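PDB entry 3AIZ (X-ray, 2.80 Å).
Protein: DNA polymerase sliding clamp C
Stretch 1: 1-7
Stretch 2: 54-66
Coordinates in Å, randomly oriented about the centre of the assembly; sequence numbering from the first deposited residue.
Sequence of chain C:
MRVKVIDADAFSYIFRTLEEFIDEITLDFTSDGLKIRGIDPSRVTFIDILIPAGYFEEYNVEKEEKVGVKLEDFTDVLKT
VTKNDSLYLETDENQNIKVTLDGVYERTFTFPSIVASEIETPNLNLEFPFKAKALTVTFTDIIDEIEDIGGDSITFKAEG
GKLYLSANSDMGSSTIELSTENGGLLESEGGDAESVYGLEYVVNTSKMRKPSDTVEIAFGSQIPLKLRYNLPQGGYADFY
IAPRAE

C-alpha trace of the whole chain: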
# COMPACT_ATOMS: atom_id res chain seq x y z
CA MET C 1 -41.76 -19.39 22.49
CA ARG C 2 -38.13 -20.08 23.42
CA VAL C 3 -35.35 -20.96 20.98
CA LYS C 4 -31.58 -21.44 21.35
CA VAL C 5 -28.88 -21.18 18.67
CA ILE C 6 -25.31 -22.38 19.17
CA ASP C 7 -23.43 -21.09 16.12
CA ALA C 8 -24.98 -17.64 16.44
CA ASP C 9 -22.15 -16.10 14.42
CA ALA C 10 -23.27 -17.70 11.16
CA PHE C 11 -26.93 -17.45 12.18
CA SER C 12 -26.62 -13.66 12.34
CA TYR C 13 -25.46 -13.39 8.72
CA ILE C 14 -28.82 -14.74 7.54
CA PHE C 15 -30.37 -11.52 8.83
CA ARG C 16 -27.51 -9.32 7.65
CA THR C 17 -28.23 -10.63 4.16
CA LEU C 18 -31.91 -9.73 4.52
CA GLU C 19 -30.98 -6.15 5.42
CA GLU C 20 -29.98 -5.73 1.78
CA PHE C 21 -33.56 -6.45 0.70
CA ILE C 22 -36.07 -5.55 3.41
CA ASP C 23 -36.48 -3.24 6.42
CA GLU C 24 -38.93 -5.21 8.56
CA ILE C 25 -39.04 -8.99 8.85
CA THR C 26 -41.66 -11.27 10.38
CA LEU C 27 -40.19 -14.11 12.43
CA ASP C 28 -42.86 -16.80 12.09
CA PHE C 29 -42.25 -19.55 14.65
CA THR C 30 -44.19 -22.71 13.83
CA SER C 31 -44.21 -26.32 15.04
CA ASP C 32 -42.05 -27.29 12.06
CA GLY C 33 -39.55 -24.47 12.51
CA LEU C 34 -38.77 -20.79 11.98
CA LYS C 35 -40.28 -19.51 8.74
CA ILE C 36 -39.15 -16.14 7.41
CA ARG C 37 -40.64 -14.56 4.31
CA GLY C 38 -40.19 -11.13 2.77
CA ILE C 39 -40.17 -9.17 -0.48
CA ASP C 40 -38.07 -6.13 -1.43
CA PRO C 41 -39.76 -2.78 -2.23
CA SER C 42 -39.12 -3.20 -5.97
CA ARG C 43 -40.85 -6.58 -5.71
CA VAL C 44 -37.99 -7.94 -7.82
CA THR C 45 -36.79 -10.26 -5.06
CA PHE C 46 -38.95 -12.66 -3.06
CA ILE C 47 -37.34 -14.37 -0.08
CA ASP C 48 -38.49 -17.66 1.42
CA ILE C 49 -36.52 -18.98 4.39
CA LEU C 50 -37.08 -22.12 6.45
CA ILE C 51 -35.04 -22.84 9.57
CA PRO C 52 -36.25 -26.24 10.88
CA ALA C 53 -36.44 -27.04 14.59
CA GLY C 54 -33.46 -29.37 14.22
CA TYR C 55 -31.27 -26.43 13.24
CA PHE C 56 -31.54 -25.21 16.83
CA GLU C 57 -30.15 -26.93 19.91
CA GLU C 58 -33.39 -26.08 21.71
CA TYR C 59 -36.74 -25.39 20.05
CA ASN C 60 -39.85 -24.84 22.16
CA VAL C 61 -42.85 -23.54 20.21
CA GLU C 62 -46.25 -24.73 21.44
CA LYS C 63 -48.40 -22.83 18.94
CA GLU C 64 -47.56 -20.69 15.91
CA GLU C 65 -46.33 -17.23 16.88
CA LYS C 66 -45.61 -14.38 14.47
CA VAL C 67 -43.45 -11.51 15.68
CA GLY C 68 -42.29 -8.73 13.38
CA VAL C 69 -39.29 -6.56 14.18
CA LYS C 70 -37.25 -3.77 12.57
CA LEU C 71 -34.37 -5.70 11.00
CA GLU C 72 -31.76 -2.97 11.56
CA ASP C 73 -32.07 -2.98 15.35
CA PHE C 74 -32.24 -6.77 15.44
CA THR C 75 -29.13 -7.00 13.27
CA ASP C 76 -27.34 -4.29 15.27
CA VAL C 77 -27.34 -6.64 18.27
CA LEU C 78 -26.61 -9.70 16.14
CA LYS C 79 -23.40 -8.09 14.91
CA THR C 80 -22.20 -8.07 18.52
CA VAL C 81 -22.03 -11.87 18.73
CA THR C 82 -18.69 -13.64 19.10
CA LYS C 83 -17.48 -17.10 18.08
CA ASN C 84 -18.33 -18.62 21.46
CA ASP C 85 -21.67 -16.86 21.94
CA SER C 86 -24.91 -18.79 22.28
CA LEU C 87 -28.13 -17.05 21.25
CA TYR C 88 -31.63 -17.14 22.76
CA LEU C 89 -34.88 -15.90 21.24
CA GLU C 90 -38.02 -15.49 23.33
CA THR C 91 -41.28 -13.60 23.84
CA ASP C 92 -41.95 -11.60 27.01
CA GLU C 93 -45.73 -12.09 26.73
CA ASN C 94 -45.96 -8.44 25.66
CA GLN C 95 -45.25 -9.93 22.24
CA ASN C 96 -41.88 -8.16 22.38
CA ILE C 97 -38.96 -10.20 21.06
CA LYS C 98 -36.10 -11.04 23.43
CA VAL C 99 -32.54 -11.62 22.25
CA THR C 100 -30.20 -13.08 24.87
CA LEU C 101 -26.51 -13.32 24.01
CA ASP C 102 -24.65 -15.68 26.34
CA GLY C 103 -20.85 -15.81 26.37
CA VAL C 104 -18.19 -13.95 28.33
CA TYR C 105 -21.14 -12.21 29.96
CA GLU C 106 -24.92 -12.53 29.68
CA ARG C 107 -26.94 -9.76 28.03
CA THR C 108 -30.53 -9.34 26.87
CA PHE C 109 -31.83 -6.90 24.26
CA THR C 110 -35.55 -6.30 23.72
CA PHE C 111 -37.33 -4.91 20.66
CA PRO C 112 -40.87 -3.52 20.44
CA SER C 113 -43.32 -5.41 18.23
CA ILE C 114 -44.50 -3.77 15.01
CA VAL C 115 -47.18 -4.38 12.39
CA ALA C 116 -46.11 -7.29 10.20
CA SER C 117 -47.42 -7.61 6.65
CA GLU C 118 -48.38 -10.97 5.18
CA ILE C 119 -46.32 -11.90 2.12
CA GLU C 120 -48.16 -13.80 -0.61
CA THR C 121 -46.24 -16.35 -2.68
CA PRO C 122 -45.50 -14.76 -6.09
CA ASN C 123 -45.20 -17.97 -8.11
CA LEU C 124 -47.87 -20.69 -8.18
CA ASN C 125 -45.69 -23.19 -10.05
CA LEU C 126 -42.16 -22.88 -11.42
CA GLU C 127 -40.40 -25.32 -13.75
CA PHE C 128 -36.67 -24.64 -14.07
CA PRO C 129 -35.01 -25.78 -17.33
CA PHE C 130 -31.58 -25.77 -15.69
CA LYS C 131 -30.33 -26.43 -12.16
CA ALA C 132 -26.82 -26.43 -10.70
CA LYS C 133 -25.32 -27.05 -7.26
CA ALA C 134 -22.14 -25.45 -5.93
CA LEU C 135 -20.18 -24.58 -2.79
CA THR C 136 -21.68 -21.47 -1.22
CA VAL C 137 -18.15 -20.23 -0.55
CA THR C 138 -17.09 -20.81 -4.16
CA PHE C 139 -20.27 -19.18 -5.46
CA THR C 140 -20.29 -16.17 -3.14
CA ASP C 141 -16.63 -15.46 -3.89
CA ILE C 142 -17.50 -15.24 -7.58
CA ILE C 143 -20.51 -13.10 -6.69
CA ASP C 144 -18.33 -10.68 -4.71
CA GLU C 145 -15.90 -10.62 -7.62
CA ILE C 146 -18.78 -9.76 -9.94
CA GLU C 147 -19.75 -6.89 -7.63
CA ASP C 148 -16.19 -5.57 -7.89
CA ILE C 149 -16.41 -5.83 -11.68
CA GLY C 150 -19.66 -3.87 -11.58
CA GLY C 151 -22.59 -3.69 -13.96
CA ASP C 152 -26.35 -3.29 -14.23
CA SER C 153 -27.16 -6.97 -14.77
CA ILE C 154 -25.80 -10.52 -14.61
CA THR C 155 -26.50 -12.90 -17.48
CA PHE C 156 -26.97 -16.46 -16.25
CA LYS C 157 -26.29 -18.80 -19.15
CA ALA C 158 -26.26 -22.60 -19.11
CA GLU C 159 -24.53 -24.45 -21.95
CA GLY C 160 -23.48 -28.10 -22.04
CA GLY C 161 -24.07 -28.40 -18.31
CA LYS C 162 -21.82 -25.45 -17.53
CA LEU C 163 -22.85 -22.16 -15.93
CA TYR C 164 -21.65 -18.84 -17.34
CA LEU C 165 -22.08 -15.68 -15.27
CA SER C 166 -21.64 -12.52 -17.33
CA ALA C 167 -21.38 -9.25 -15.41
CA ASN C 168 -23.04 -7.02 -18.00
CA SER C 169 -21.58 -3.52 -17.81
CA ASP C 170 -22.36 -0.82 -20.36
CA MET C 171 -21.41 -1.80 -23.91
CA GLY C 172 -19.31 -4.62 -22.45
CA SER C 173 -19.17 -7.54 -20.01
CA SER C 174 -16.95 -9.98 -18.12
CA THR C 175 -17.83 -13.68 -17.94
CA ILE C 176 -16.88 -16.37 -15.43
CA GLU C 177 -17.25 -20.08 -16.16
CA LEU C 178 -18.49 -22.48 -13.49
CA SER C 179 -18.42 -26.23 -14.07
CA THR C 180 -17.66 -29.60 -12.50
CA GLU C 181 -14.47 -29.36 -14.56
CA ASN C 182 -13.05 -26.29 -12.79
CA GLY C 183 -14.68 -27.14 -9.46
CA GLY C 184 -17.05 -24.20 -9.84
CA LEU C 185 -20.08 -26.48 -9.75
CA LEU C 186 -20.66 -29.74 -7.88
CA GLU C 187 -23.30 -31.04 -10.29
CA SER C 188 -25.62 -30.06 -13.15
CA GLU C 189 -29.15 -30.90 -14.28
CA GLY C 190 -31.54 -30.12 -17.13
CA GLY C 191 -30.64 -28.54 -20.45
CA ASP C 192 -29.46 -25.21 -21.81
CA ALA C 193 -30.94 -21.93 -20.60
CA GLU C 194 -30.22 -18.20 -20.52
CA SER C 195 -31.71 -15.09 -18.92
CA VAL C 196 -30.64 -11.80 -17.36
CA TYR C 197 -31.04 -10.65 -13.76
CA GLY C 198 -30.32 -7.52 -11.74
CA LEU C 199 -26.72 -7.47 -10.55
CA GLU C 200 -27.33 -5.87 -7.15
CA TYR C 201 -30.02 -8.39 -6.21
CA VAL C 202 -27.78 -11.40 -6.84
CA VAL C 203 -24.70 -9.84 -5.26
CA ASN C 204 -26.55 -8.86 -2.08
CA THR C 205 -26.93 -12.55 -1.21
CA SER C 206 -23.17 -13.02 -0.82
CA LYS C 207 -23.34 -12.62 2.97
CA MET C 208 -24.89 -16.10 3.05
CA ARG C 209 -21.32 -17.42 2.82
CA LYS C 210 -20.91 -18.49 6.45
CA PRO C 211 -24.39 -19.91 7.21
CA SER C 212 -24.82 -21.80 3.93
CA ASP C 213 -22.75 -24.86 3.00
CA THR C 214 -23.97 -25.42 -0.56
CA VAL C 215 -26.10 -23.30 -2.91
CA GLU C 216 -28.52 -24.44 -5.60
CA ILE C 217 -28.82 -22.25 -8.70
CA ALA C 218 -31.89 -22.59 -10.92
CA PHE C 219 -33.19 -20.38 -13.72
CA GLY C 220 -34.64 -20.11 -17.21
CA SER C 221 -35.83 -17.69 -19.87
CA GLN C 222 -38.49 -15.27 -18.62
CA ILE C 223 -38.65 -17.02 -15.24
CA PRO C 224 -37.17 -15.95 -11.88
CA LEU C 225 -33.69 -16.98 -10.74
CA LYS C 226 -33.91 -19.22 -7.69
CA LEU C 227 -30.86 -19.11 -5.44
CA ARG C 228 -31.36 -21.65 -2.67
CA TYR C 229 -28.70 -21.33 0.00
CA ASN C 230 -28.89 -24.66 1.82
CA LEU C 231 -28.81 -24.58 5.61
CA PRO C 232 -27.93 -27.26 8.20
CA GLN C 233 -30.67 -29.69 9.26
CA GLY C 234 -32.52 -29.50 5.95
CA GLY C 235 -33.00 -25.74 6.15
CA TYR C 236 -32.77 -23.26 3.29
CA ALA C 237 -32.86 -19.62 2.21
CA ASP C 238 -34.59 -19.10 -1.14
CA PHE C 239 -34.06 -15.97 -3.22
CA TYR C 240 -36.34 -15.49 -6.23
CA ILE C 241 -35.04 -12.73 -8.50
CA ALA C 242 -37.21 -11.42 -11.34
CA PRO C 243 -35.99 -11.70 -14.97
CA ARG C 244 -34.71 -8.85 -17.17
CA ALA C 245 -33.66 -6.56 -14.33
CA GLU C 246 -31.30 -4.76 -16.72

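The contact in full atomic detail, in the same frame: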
# COMPACT_ATOMS: atom_id res chain seq x y z
N MET C 1 -42.65 -18.27 22.78
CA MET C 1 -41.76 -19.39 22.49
C MET C 1 -40.34 -19.14 22.98
O MET C 1 -40.00 -18.02 23.36
CB MET C 1 -41.76 -19.70 20.99
CG MET C 1 -41.89 -18.48 20.08
SD MET C 1 -40.53 -17.31 20.25
CE MET C 1 -39.12 -18.36 19.87
N ARG C 2 -39.52 -20.18 22.97
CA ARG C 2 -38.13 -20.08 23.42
C ARG C 2 -37.21 -20.94 22.55
O ARG C 2 -37.37 -22.16 22.48
CB ARG C 2 -38.02 -20.49 24.89
CG ARG C 2 -36.63 -20.31 25.48
CD ARG C 2 -36.60 -20.67 26.95
NE ARG C 2 -35.28 -20.47 27.55
CZ ARG C 2 -34.32 -21.39 27.55
NH1 ARG C 2 -33.15 -21.13 28.12
NH2 ARG C 2 -34.53 -22.58 26.99
N VAL C 3 -36.25 -20.29 21.91
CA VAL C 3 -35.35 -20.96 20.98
C VAL C 3 -33.88 -20.64 21.29
O VAL C 3 -33.56 -19.54 21.71
CB VAL C 3 -35.67 -20.57 19.52
CG1 VAL C 3 -34.63 -21.13 18.57
CG2 VAL C 3 -37.06 -21.05 19.14
N LYS C 4 -33.00 -21.62 21.07
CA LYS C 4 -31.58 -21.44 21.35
C LYS C 4 -30.70 -21.84 20.16
O LYS C 4 -30.82 -22.94 19.63
CB LYS C 4 -31.17 -22.24 22.59
CG LYS C 4 -29.68 -22.19 22.89
CD LYS C 4 -29.32 -23.09 24.06
CE LYS C 4 -27.83 -23.04 24.37
NZ LYS C 4 -27.47 -23.91 25.52
N VAL C 5 -29.82 -20.93 19.76
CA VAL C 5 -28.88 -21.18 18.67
C VAL C 5 -27.46 -21.27 19.21
O VAL C 5 -27.07 -20.46 20.05
CB VAL C 5 -28.93 -20.06 17.62
CG1 VAL C 5 -27.87 -20.29 16.55
CG2 VAL C 5 -30.31 -19.98 16.99
N ILE C 6 -26.70 -22.24 18.74
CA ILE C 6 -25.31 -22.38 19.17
C ILE C 6 -24.36 -21.54 18.32
O ILE C 6 -23.73 -20.61 18.82
CB ILE C 6 -24.86 -23.85 19.16
CG1 ILE C 6 -25.63 -24.65 20.22
CG2 ILE C 6 -23.36 -23.95 19.42
CD1 ILE C 6 -25.22 -26.10 20.31
N ASP C 7 -24.26 -21.86 17.03
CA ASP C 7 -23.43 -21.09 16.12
C ASP C 7 -24.14 -19.81 15.72
O ASP C 7 -24.58 -19.66 14.58
CB ASP C 7 -23.07 -21.91 14.88
CG ASP C 7 -22.06 -21.21 13.98
OD1 ASP C 7 -21.67 -20.07 14.30
OD2 ASP C 7 -21.65 -21.81 12.96
N GLY C 54 -34.71 -28.65 14.05
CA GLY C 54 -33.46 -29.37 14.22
C GLY C 54 -32.23 -28.49 14.10
O GLY C 54 -31.17 -28.83 14.63
N TYR C 55 -32.37 -27.37 13.40
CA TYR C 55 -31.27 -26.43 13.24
C TYR C 55 -30.84 -25.88 14.60
O TYR C 55 -29.66 -25.60 14.82
CB TYR C 55 -31.69 -25.28 12.33
CG TYR C 55 -30.65 -24.20 12.15
CD1 TYR C 55 -29.75 -24.24 11.10
CD2 TYR C 55 -30.57 -23.13 13.04
CE1 TYR C 55 -28.79 -23.25 10.93
CE2 TYR C 55 -29.62 -22.14 12.88
CZ TYR C 55 -28.73 -22.21 11.83
OH TYR C 55 -27.78 -21.22 11.67
N PHE C 56 -31.80 -25.74 15.50
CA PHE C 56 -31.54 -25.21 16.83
C PHE C 56 -31.19 -26.32 17.80
O PHE C 56 -31.60 -27.47 17.61
CB PHE C 56 -32.76 -24.45 17.34
CG PHE C 56 -33.30 -23.43 16.38
CD1 PHE C 56 -32.69 -22.19 16.26
CD2 PHE C 56 -34.41 -23.71 15.60
CE1 PHE C 56 -33.19 -21.25 15.38
CE2 PHE C 56 -34.90 -22.77 14.72
CZ PHE C 56 -34.29 -21.54 14.61
N GLU C 57 -30.44 -25.98 18.84
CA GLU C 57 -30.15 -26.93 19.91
C GLU C 57 -31.40 -27.12 20.76
O GLU C 57 -31.68 -28.23 21.23
CB GLU C 57 -28.99 -26.43 20.78
CG GLU C 57 -28.63 -27.37 21.91
CD GLU C 57 -27.61 -26.78 22.86
OE1 GLU C 57 -27.21 -25.61 22.65
OE2 GLU C 57 -27.20 -27.47 23.82
N GLU C 58 -32.14 -26.03 20.97
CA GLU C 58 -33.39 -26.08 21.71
C GLU C 58 -34.47 -25.34 20.94
O GLU C 58 -34.27 -24.21 20.50
CB GLU C 58 -33.22 -25.46 23.10
CG GLU C 58 -32.25 -26.20 24.00
CD GLU C 58 -32.10 -25.55 25.36
OE1 GLU C 58 -32.80 -24.55 25.63
OE2 GLU C 58 -31.29 -26.04 26.17
N TYR C 59 -35.62 -25.99 20.77
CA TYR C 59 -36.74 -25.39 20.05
C TYR C 59 -38.05 -25.69 20.77
O TYR C 59 -38.53 -26.82 20.75
CB TYR C 59 -36.79 -25.91 18.61
CG TYR C 59 -37.69 -25.10 17.70
CD1 TYR C 59 -37.21 -24.00 17.02
CD2 TYR C 59 -39.03 -25.45 17.53
CE1 TYR C 59 -38.03 -23.26 16.18
CE2 TYR C 59 -39.86 -24.72 16.70
CZ TYR C 59 -39.35 -23.63 16.03
OH TYR C 59 -40.17 -22.89 15.20
N ASN C 60 -38.62 -24.67 21.40
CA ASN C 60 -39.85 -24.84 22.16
C ASN C 60 -40.96 -23.90 21.71
O ASN C 60 -41.12 -22.80 22.26
CB ASN C 60 -39.57 -24.64 23.66
CG ASN C 60 -40.80 -24.87 24.52
OD1 ASN C 60 -41.82 -25.38 24.04
ND2 ASN C 60 -40.71 -24.51 25.79
N VAL C 61 -41.72 -24.33 20.71
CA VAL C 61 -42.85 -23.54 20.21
C VAL C 61 -44.14 -24.35 20.29
O VAL C 61 -44.36 -25.25 19.49
CB VAL C 61 -42.63 -23.09 18.76
CG1 VAL C 61 -43.81 -22.26 18.28
CG2 VAL C 61 -41.33 -22.30 18.64
N GLU C 62 -44.99 -24.01 21.26
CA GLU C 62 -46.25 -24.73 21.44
C GLU C 62 -47.22 -24.47 20.29
O GLU C 62 -47.67 -25.41 19.63
CB GLU C 62 -46.89 -24.37 22.79
CG GLU C 62 -46.99 -22.87 23.06
CD GLU C 62 -47.58 -22.57 24.43
OE1 GLU C 62 -47.90 -23.53 25.16
OE2 GLU C 62 -47.71 -21.37 24.77
N LYS C 63 -47.54 -23.20 20.06
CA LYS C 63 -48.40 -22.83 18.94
C LYS C 63 -47.72 -21.77 18.09
O LYS C 63 -46.83 -21.07 18.55
CB LYS C 63 -49.76 -22.32 19.45
CG LYS C 63 -50.79 -22.12 18.35
CD LYS C 63 -52.14 -21.71 18.92
CE LYS C 63 -53.18 -21.57 17.82
NZ LYS C 63 -54.51 -21.18 18.35
N GLU C 64 -48.15 -21.66 16.83
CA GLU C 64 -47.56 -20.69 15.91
C GLU C 64 -47.56 -19.29 16.51
O GLU C 64 -48.55 -18.86 17.11
CB GLU C 64 -48.30 -20.69 14.57
CG GLU C 64 -47.71 -19.72 13.55
CD GLU C 64 -48.28 -19.92 12.16
OE1 GLU C 64 -49.23 -20.72 12.01
OE2 GLU C 64 -47.78 -19.28 11.21
N GLU C 65 -46.45 -18.58 16.35
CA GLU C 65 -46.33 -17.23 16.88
C GLU C 65 -45.55 -16.32 15.94
O GLU C 65 -44.35 -16.50 15.73
CB GLU C 65 -45.67 -17.25 18.26
CG GLU C 65 -45.63 -15.90 18.95
CD GLU C 65 -45.09 -15.98 20.36
OE1 GLU C 65 -44.78 -17.11 20.81
OE2 GLU C 65 -44.97 -14.93 21.02
N LYS C 66 -46.24 -15.35 15.35
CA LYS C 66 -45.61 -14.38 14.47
C LYS C 66 -45.19 -13.15 15.25
O LYS C 66 -45.97 -12.59 16.02
CB LYS C 66 -46.57 -13.97 13.35
CG LYS C 66 -46.96 -15.08 12.39
CD LYS C 66 -47.88 -14.55 11.30
CE LYS C 66 -48.34 -15.66 10.37
NZ LYS C 66 -49.25 -15.14 9.31

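Strand 2-5 pairs with strand 58-60 in antiparallel fashion: their N-to-C directions differ by 165°, their axes approach to 4.8 Å, and 741 Å² is buried between the stretches, both sides summed. Lys4 and Glu58, each covered over 82 Å², form one hydrogen-bonded pair of the ladder. Lys4 N donates to Glu58 O at 2.9 Å with an N-H...O angle of 163°, close to linear. Two residues along, Arg2 N donates to Asn60 O (3.2 Å, 163°) and Asn60 N returns a bond to Arg2 O (3.0 Å, 145°). Past the Glu58 pairing the chain departs from strand geometry, yet Glu57 N still reaches Lys4 O at 3.2 Å, with a more bent angle of 136°.

The side chains of Lys4, Glu58, Arg2 and Asn60 share one face of the sheet, where Arg2 and Lys4 extend and pair their charged ends with glutamates, while Asn60 takes part through its backbone. Lys4 is all-t, and its NZ forms a salt bridge with Glu57 OE1 at 3.3 Å; Glu58 OE2 lies farther from Lys4 NZ, at 4.4 Å. Glu58, with chi1 m, instead directs OE1 to Arg2 NH2 at 3.0 Å, a hydrogen-bonded salt bridge near the guanidinium plane.

Val3 and Tyr59 occupy the other face. Buried Val3 places CG1 over the Phe56 ring, 3.5 Å from its centroid and 23° off the normal, a CH-pi contact, while Val3 CG2 packs 3.6 Å from Tyr59 CD1. Val5 CG2 meets the Phe56 edge at CD1, 3.3 Å away. Compact branched side chains thus fit closely against the aromatic ring.

Met1, covered over 79 Å², closes the far end. Its N forms a hydrogen-bonded salt bridge with Glu65 OE1 at 3.1 Å, so the terminal charge is matched, and Met1 CB lies 3.5 Å from Val61 CG2.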